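Local coordinates for silicatein alpha (Tethya aurantium, PDB 6ZQ3), which is the papain-family silicatein of sponge silica spicules, where it probably forms the protein filament and promotes silica condensation, at residues Ser118-Leu124 with Asn205-Ser211; Val134-Gly140 with Leu163-Ile169. Residue numbers count along the deposited sequence, not the author numbering.

How the contacts relate
Both contacts lie in the beta-sheet half of the papain-like fold, with centres about 11 Å apart. Their segments are nested along the chain: 118-124, 134-140, 163-169, then 205-211. Contact 1 therefore closes a loop that contains contact 2. Helix 121-130 starts in contact 1 and leads into strand 134-138, the first strand of contact 2. The centre of contact 2 is about 7 Å, and that of contact 1 about 15 Å, from the centre of the chain. The two touch directly. Cys207 O probably accepts a hydrogen bond from Asp139 N (3.0 Å), and Ile209 CD1 packs on Ile169 CD1 at 3.3 Å. The loop 205-211 thus lies against the strand pair bearing His165.

Contact 1. Residues Ser118-Leu124 with Asn205-Ser211; sequences SGSESDL and NQCGIAS
Residues 118-124 form a turn that enters helix 121-130, and they pack on the loop 205-211 between strands 196-200 and 214-217. The nearest CA pair is Ser118 with Ser211, at 4.3 Å. Ser118, chi1 t, donates from OG to Ser211 O at 3.1 Å. Gly119 has positive phi (84°), which suits glycine. Gly119 N donates to Ala210 O at 2.7 Å. Ser120 is the N-cap: its OG, with chi1 t, accepts from Asp123 N at 3.2 Å. Glu121, with chi1 m and chi2 t, reaches across so that OE1 accepts from Asn205 N at 2.9 Å. A water lies 3.2 Å from Glu121 OE1 and accepts from Gln206 N at 3.2 Å. OE2 is bound by Trp181 and Asn202. Leu124, chi1 t and chi2 p, points at the loop and sets CD2 3.7 Å from Ala210 CB.

Asn205 has phi and psi of 64° and 53°. Asn205 OD1 accepts from Ala210 N at 2.7 Å, and its ND2 donates to Ser211 OG at 3.1 Å, so its side chain ties the loop together. Ser211 OG is also hydrogen-bonded to Ser160 O. The Cys158-Cys207 disulfide holds the same loop. The contact joins a capped helix start to a loop. The buried carboxylate of Glu121 is held by NH donors (Asn205 N, Asn202 N, Trp181 NE1), which can stabilise its charge but do not neutralise it.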
loop_
_atom_site.group_PDB
_atom_site.type_symbol
_atom_site.label_atom_id
_atom_site.label_comp_id
_atom_site.label_asym_id
_atom_site.label_seq_id
_atom_site.Cartn_x
_atom_site.Cartn_y
_atom_site.Cartn_z
ATOM N N SER A 118 13.698 -9.904 0.334
ATOM C CA SER A 118 13.895 -9.102 -0.852
ATOM C C SER A 118 14.073 -9.963 -2.111
ATOM O O SER A 118 14.882 -10.889 -2.122
ATOM C CB SER A 118 15.105 -8.187 -0.662
ATOM O OG SER A 118 15.318 -7.432 -1.843
ATOM N N GLY A 119 13.294 -9.662 -3.154
ATOM C CA GLY A 119 13.362 -10.369 -4.437
ATOM C C GLY A 119 12.582 -11.677 -4.564
ATOM O O GLY A 119 12.507 -12.245 -5.656
ATOM N N SER A 120 11.985 -12.167 -3.483
ATOM C CA SER A 120 11.311 -13.455 -3.532
ATOM C C SER A 120 9.815 -13.290 -3.726
ATOM O O SER A 120 9.112 -12.876 -2.803
ATOM C CB SER A 120 11.568 -14.269 -2.264
ATOM O OG SER A 120 10.754 -15.436 -2.276
ATOM N N GLU A 121 9.341 -13.647 -4.924
ATOM C CA GLU A 121 7.919 -13.575 -5.272
ATOM C C GLU A 121 7.103 -14.768 -4.762
ATOM O O GLU A 121 5.871 -14.696 -4.674
ATOM C CB GLU A 121 7.752 -13.455 -6.786
ATOM C CG GLU A 121 8.259 -12.145 -7.369
ATOM C CD GLU A 121 7.906 -11.979 -8.846
ATOM O OE1 GLU A 121 8.771 -12.281 -9.694
ATOM O OE2 GLU A 121 6.762 -11.563 -9.164
ATOM N N SER A 122 7.771 -15.874 -4.452
ATOM C CA SER A 122 7.080 -17.030 -3.861
ATOM C C SER A 122 6.772 -16.796 -2.370
ATOM O O SER A 122 5.737 -17.225 -1.885
ATOM C CB SER A 122 7.909 -18.285 -4.044
ATOM O OG SER A 122 9.162 -18.111 -3.424
ATOM N N ASP A 123 7.614 -15.990 -1.729
ATOM C CA ASP A 123 7.404 -15.598 -0.347
ATOM C C ASP A 123 6.323 -14.513 -0.365
ATOM O O ASP A 123 5.469 -14.462 0.520
ATOM C CB ASP A 123 8.694 -15.056 0.264
ATOM N N LEU A 124 6.367 -13.650 -1.382
ATOM C CA LEU A 124 5.380 -12.594 -1.541
ATOM C C LEU A 124 3.985 -13.206 -1.775
ATOM O O LEU A 124 3.004 -12.773 -1.171
ATOM C CB LEU A 124 5.779 -11.649 -2.682
ATOM C CG LEU A 124 4.828 -10.504 -3.068
ATOM C CD1 LEU A 124 4.344 -9.695 -1.878
ATOM C CD2 LEU A 124 5.512 -9.584 -4.071
ATOM N N ASN A 205 11.073 -10.795 -10.713
ATOM C CA ASN A 205 10.908 -9.585 -9.928
ATOM C C ASN A 205 10.953 -8.326 -10.775
ATOM O O ASN A 205 11.711 -7.389 -10.493
ATOM C CB ASN A 205 11.942 -9.509 -8.790
ATOM C CG ASN A 205 11.661 -8.362 -7.832
ATOM O OD1 ASN A 205 10.504 -8.062 -7.541
ATOM N ND2 ASN A 205 12.713 -7.694 -7.368
ATOM N N GLN A 206 10.106 -8.316 -11.800
ATOM C CA GLN A 206 9.992 -7.207 -12.706
ATOM C C GLN A 206 9.447 -5.979 -11.960
ATOM O O GLN A 206 8.486 -6.105 -11.207
ATOM C CB GLN A 206 9.057 -7.601 -13.855
ATOM C CG GLN A 206 9.068 -6.627 -15.014
ATOM C CD GLN A 206 8.009 -6.948 -16.034
ATOM O OE1 GLN A 206 7.055 -6.193 -16.206
ATOM N NE2 GLN A 206 8.161 -8.073 -16.714
ATOM N N CYS A 207 10.088 -4.819 -12.168
ATOM C CA CYS A 207 9.751 -3.532 -11.529
ATOM C C CYS A 207 10.049 -3.479 -10.014
ATOM O O CYS A 207 9.677 -2.509 -9.306
ATOM C CB CYS A 207 8.293 -3.154 -11.832
ATOM S SG CYS A 207 7.978 -3.036 -13.617
ATOM N N GLY A 208 10.741 -4.514 -9.541
ATOM C CA GLY A 208 11.133 -4.625 -8.149
ATOM C C GLY A 208 9.943 -4.731 -7.234
ATOM O O GLY A 208 9.955 -4.154 -6.153
ATOM N N ILE A 209 8.918 -5.463 -7.669
ATOM C CA ILE A 209 7.688 -5.611 -6.888
ATOM C C ILE A 209 7.891 -6.352 -5.547
ATOM O O ILE A 209 7.150 -6.126 -4.577
ATOM C CB ILE A 209 6.575 -6.292 -7.730
ATOM C CG1 ILE A 209 5.201 -5.978 -7.147
ATOM C CG2 ILE A 209 6.778 -7.796 -7.833
ATOM C CD1 ILE A 209 4.106 -6.771 -7.791
ATOM N N ALA A 210 8.903 -7.212 -5.492
ATOM C CA ALA A 210 9.185 -7.996 -4.308
ATOM C C ALA A 210 10.495 -7.606 -3.625
ATOM O O ALA A 210 10.943 -8.326 -2.732
ATOM C CB ALA A 210 9.198 -9.483 -4.667
ATOM N N SER A 211 11.098 -6.478 -4.025
ATOM C CA SER A 211 12.301 -5.932 -3.363
ATOM C C SER A 211 12.094 -5.377 -1.936
ATOM O O SER A 211 12.942 -5.576 -1.083
ATOM C CB SER A 211 12.944 -4.834 -4.231
ATOM O OG SER A 211 13.406 -5.378 -5.461
HETATM O O HOH W 1 7.719 -10.375 -12.028
#

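Contact 2. Residues Val134-Gly140 with Leu163-Ile169; sequences VAVAIDG and LNHAMVI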
loop_
_atom_site.group_PDB
_atom_site.type_symbol
_atom_site.label_atom_id
_atom_site.label_comp_id
_atom_site.label_asym_id
_atom_site.label_seq_id
_atom_site.Cartn_x
_atom_site.Cartn_y
_atom_site.Cartn_z
ATOM N N VAL A 134 -0.486 -6.838 0.900
ATOM C CA VAL A 134 0.910 -6.545 1.198
ATOM C C VAL A 134 1.327 -5.240 0.540
ATOM O O VAL A 134 1.082 -5.017 -0.641
ATOM C CB VAL A 134 1.811 -7.682 0.701
ATOM C CG1 VAL A 134 3.292 -7.410 0.966
ATOM C CG2 VAL A 134 1.400 -8.968 1.384
ATOM N N ALA A 135 1.974 -4.384 1.311
ATOM C CA ALA A 135 2.446 -3.135 0.815
ATOM C C ALA A 135 3.726 -3.423 0.056
ATOM O O ALA A 135 4.591 -4.156 0.533
ATOM C CB ALA A 135 2.686 -2.179 1.961
ATOM N N VAL A 136 3.797 -2.893 -1.164
ATOM C CA VAL A 136 4.997 -2.955 -2.000
ATOM C C VAL A 136 5.394 -1.577 -2.554
ATOM O O VAL A 136 4.626 -0.621 -2.499
ATOM C CB VAL A 136 4.795 -3.900 -3.196
ATOM C CG1 VAL A 136 4.392 -5.299 -2.738
ATOM C CG2 VAL A 136 3.783 -3.310 -4.185
ATOM N N ALA A 137 6.608 -1.499 -3.080
ATOM C CA ALA A 137 7.058 -0.366 -3.884
ATOM C C ALA A 137 7.676 -0.843 -5.198
ATOM O O ALA A 137 8.327 -1.894 -5.269
ATOM C CB ALA A 137 8.069 0.462 -3.132
ATOM N N ILE A 138 7.488 -0.039 -6.237
ATOM C CA ILE A 138 7.960 -0.392 -7.568
ATOM C C ILE A 138 8.675 0.764 -8.215
ATOM O O ILE A 138 8.699 1.894 -7.690
ATOM C CB ILE A 138 6.807 -0.807 -8.483
ATOM C CG1 ILE A 138 5.828 0.349 -8.658
ATOM C CG2 ILE A 138 6.094 -2.031 -7.921
ATOM C CD1 ILE A 138 4.731 0.026 -9.637
ATOM N N ASP A 139 9.296 0.426 -9.337
ATOM C CA ASP A 139 9.679 1.377 -10.355
ATOM C C ASP A 139 8.449 1.705 -11.230
ATOM O O ASP A 139 7.996 0.874 -12.022
ATOM C CB ASP A 139 10.787 0.762 -11.215
ATOM C CG ASP A 139 11.412 1.759 -12.164
ATOM O OD1 ASP A 139 11.042 2.964 -12.122
ATOM O OD2 ASP A 139 12.287 1.331 -12.941
ATOM N N GLY A 140 7.889 2.894 -11.034
ATOM C CA GLY A 140 6.861 3.430 -11.917
ATOM C C GLY A 140 7.364 4.597 -12.757
ATOM O O GLY A 140 6.602 5.511 -13.053
ATOM N N LEU A 163 13.262 2.173 -6.651
ATOM C CA LEU A 163 11.822 2.137 -6.651
ATOM C C LEU A 163 11.333 3.521 -6.259
ATOM O O LEU A 163 11.910 4.172 -5.392
ATOM C CB LEU A 163 11.343 1.113 -5.613
ATOM C CG LEU A 163 12.150 -0.195 -5.536
ATOM C CD1 LEU A 163 12.014 -0.861 -4.172
ATOM C CD2 LEU A 163 11.757 -1.143 -6.659
ATOM N N ASN A 164 10.237 3.950 -6.855
ATOM C CA ASN A 164 9.792 5.308 -6.686
ATOM C C ASN A 164 8.299 5.429 -6.381
ATOM O O ASN A 164 7.776 6.545 -6.292
ATOM C CB ASN A 164 10.123 6.064 -7.964
ATOM C CG ASN A 164 9.596 5.352 -9.188
ATOM O OD1 ASN A 164 8.390 5.135 -9.308
ATOM N ND2 ASN A 164 10.493 4.929 -10.075
ATOM N N HIS A 165 7.599 4.312 -6.223
ATOM C CA HIS A 165 6.152 4.405 -6.014
ATOM C C HIS A 165 5.667 3.159 -5.299
ATOM O O HIS A 165 6.129 2.055 -5.587
ATOM C CB HIS A 165 5.408 4.619 -7.354
ATOM C CG HIS A 165 3.932 4.803 -7.197
ATOM N ND1 HIS A 165 3.372 5.988 -6.768
ATOM C CD2 HIS A 165 2.895 3.955 -7.411
ATOM C CE1 HIS A 165 2.057 5.860 -6.716
ATOM N NE2 HIS A 165 1.742 4.638 -7.106
ATOM N N ALA A 166 4.750 3.362 -4.360
ATOM C CA ALA A 166 4.308 2.328 -3.450
ATOM C C ALA A 166 2.831 2.078 -3.643
ATOM O O ALA A 166 2.066 3.011 -3.900
ATOM C CB ALA A 166 4.574 2.741 -1.996
ATOM N N MET A 167 2.418 0.823 -3.478
ATOM C CA MET A 167 0.998 0.455 -3.641
ATOM C C MET A 167 0.673 -0.755 -2.798
ATOM O O MET A 167 1.539 -1.266 -2.112
ATOM C CB MET A 167 0.684 0.158 -5.119
ATOM C CG MET A 167 1.657 0.756 -6.126
ATOM S SD MET A 167 1.476 0.065 -7.773
ATOM C CE MET A 167 -0.171 0.674 -8.057
ATOM N N VAL A 168 -0.572 -1.217 -2.845
ATOM C CA VAL A 168 -0.990 -2.419 -2.093
ATOM C C VAL A 168 -1.253 -3.552 -3.047
ATOM O O VAL A 168 -2.098 -3.422 -3.910
ATOM C CB VAL A 168 -2.322 -2.253 -1.338
ATOM C CG1 VAL A 168 -2.365 -3.210 -0.159
ATOM C CG2 VAL A 168 -2.526 -0.834 -0.872
ATOM N N ILE A 169 -0.549 -4.660 -2.897
ATOM C CA ILE A 169 -0.950 -5.886 -3.576
ATOM C C ILE A 169 -2.199 -6.459 -2.874
ATOM O O ILE A 169 -2.173 -6.736 -1.672
ATOM C CB ILE A 169 0.239 -6.883 -3.639
ATOM C CG1 ILE A 169 1.332 -6.295 -4.547
ATOM C CG2 ILE A 169 -0.178 -8.244 -4.184
ATOM C CD1 ILE A 169 2.311 -7.314 -5.076
#
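This antiparallel strand pair carries His165, whose place matches the active-site histidine of the papain family. Its NE2 is hydrogen-bonded to Asn185 OD1, as in the His-Asn pair of these enzymes, and Ser26 lies beside it. Strands 134-138 and 165-169 run at 147° to each other, with axes 4.4 Å apart. In the hydrogen-bonded pair Val134-Ile169, Val134 N donates to Ile169 O at 3.1 Å. Ile169 N donates to Val134 O at 2.8 Å. In the next such pair, Val136 N donates to Met167 O at 2.9 Å. Met167 N donates to Val136 O at 2.8 Å. Ile138 N donates to His165 O at 2.6 Å. A classic beta bulge follows, with Asn164 and His165 both opposite Ile138: Asn164 N and His165 N donate to Ile138 O, at 2.7 and 3.0 Å. Both strands belong to the papain fold's mixed sheet. Ala135, Ala137, Ala166 and Val168 share one face; Ala135, Ala137 and Ala166 touch Met71 of helix 71-80. On the other face Val136 CG1 meets Ile169 CG1 at 3.7 Å, and Ile138 CD1 meets Met167 SD at 3.8 Å. Bulge residue Asn164 also bonds by its side chain: Asn164 ND2 to Asp139 OD1 and Gly140 N to Asn164 OD1, each at 2.9 Å.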